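Local structure of protein BCAM1869 (Burkholderia cenocepacia, 4O2H) at residues 96-102 and 115-120. The protein is an RsaM homolog that probably acts as a transcriptional regulator linked to quorum sensing, and it binds to copies of itself. Sequence-based numbering, arbitrary orientation.
Sequences VRSNVMA and TAAALA
A chain that leaves one sheet through an ST turn can pack both of its arms against one helix, as here in the RsaM fold. At the C-terminal end of strand 89-98, an outermost strand of the antiparallel sheet, Ser98 OG accepts a hydrogen bond from Val100 N (3.2 Å), and the chain bends at Asn99 (phi/psi -107/22) into the short strand 100-103, which pairs in parallel with strand 21-24. Strand 100-102 crosses helix 115-120 at 102°, axes 8.2 Å apart, with Val96 set against Ala116 and Ala102 against Thr115. Val96 (chi1 t) lies on the helix, CG1 4.0 Å from Leu119 CB and CG2 4.3 Å from Ala120 CB. Leu119 (mt) fills the bend, its CD1 4.2 Å from Val100 CB and 3.4 Å from Ser98 OG; Leu28 also packs against it. Thr115, the most covered residue, takes chi1 m: its CG2 meets Val100 O at 3.3 Å, while its hydroxyl, also hydrogen-bonded to Gly111 O, fastens helix to strand by accepting from Ala102 N, 2.9 Å from Thr115 OG1 with an N-H...O angle of 163°.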
loop_
_atom_site.group_PDB
_atom_site.type_symbol
_atom_site.label_atom_id
_atom_site.label_comp_id
_atom_site.label_asym_id
_atom_site.label_seq_id
_atom_site.Cartn_x
_atom_site.Cartn_y
_atom_site.Cartn_z
ATOM N N VAL A 96 2.671 11.585 2.653
ATOM C CA VAL A 96 1.382 10.912 2.748
ATOM C C VAL A 96 0.823 10.862 1.349
ATOM O O VAL A 96 0.731 11.909 0.696
ATOM C CB VAL A 96 0.438 11.645 3.755
ATOM C CG1 VAL A 96 -1.017 11.234 3.571
ATOM C CG2 VAL A 96 0.878 11.427 5.200
ATOM N N ARG A 97 0.474 9.651 0.878
ATOM C CA ARG A 97 -0.131 9.472 -0.421
ATOM C C ARG A 97 -1.630 9.319 -0.225
ATOM O O ARG A 97 -2.054 8.543 0.622
ATOM C CB ARG A 97 0.481 8.278 -1.168
ATOM C CG ARG A 97 0.020 8.170 -2.631
ATOM C CD ARG A 97 -1.118 7.174 -2.850
ATOM N NE ARG A 97 -0.671 5.837 -2.481
ATOM C CZ ARG A 97 -1.230 5.065 -1.559
ATOM N NH1 ARG A 97 -2.367 5.444 -0.954
ATOM N NH2 ARG A 97 -0.706 3.881 -1.280
ATOM N N SER A 98 -2.433 10.067 -1.012
ATOM C CA SER A 98 -3.891 10.025 -0.942
ATOM C C SER A 98 -4.525 10.460 -2.241
ATOM O O SER A 98 -3.822 10.841 -3.175
ATOM C CB SER A 98 -4.407 10.919 0.191
ATOM O OG SER A 98 -4.228 12.282 -0.153
ATOM N N ASN A 99 -5.874 10.436 -2.277
ATOM C CA ASN A 99 -6.690 10.914 -3.395
ATOM C C ASN A 99 -7.336 12.229 -2.984
ATOM O O ASN A 99 -8.374 12.609 -3.521
ATOM C CB ASN A 99 -7.737 9.863 -3.819
ATOM C CG ASN A 99 -8.822 9.587 -2.810
ATOM O OD1 ASN A 99 -8.660 9.747 -1.597
ATOM N ND2 ASN A 99 -9.944 9.086 -3.301
ATOM N N VAL A 100 -6.737 12.904 -1.994
ATOM C CA VAL A 100 -7.238 14.172 -1.460
ATOM C C VAL A 100 -6.420 15.367 -1.922
ATOM O O VAL A 100 -5.199 15.333 -1.929
ATOM C CB VAL A 100 -7.313 14.171 0.098
ATOM C CG1 VAL A 100 -7.726 15.549 0.667
ATOM C CG2 VAL A 100 -8.243 13.069 0.616
HETATM N N MSE A 101 -7.125 16.461 -2.209
HETATM C CA MSE A 101 -6.567 17.790 -2.416
HETATM C C MSE A 101 -7.251 18.710 -1.421
HETATM O O MSE A 101 -8.481 18.869 -1.457
HETATM C CB MSE A 101 -6.712 18.287 -3.875
HETATM C CG MSE A 101 -6.241 19.703 -4.061
HETATM SE SE MSE A 101 -4.377 19.963 -3.589
HETATM C CE MSE A 101 -3.551 19.206 -5.129
ATOM N N ALA A 102 -6.458 19.287 -0.497
ATOM C CA ALA A 102 -6.995 20.236 0.468
ATOM C C ALA A 102 -7.161 21.603 -0.170
ATOM O O ALA A 102 -6.293 22.081 -0.910
ATOM C CB ALA A 102 -6.111 20.326 1.698
ATOM N N THR A 115 -1.532 19.595 1.932
ATOM C CA THR A 115 -2.533 18.536 2.011
ATOM C C THR A 115 -1.984 17.373 2.873
ATOM O O THR A 115 -2.672 16.906 3.800
ATOM C CB THR A 115 -2.946 18.053 0.603
ATOM O OG1 THR A 115 -3.557 19.127 -0.150
ATOM C CG2 THR A 115 -3.878 16.840 0.660
ATOM N N ALA A 116 -0.734 16.930 2.571
ATOM C CA ALA A 116 -0.088 15.829 3.273
ATOM C C ALA A 116 0.072 16.170 4.749
ATOM O O ALA A 116 -0.088 15.290 5.595
ATOM C CB ALA A 116 1.265 15.513 2.647
ATOM N N ALA A 117 0.346 17.462 5.047
ATOM C CA ALA A 117 0.545 17.972 6.388
ATOM C C ALA A 117 -0.743 17.922 7.182
ATOM O O ALA A 117 -0.720 17.485 8.338
ATOM C CB ALA A 117 1.055 19.399 6.319
ATOM N N ALA A 118 -1.867 18.351 6.567
ATOM C CA ALA A 118 -3.178 18.301 7.208
ATOM C C ALA A 118 -3.597 16.863 7.435
ATOM O O ALA A 118 -4.165 16.570 8.479
ATOM C CB ALA A 118 -4.223 19.034 6.373
ATOM N N LEU A 119 -3.272 15.953 6.501
ATOM C CA LEU A 119 -3.615 14.536 6.688
ATOM C C LEU A 119 -2.774 13.891 7.757
ATOM O O LEU A 119 -3.354 13.173 8.584
ATOM C CB LEU A 119 -3.547 13.720 5.407
ATOM C CG LEU A 119 -4.729 13.933 4.426
ATOM C CD1 LEU A 119 -4.373 13.400 3.039
ATOM C CD2 LEU A 119 -5.983 13.206 4.904
ATOM N N ALA A 120 -1.428 14.177 7.800
ATOM C CA ALA A 120 -0.520 13.601 8.826
ATOM C C ALA A 120 -1.000 14.014 10.235
ATOM O O ALA A 120 -0.991 13.172 11.140
ATOM C CB ALA A 120 0.954 14.012 8.595
#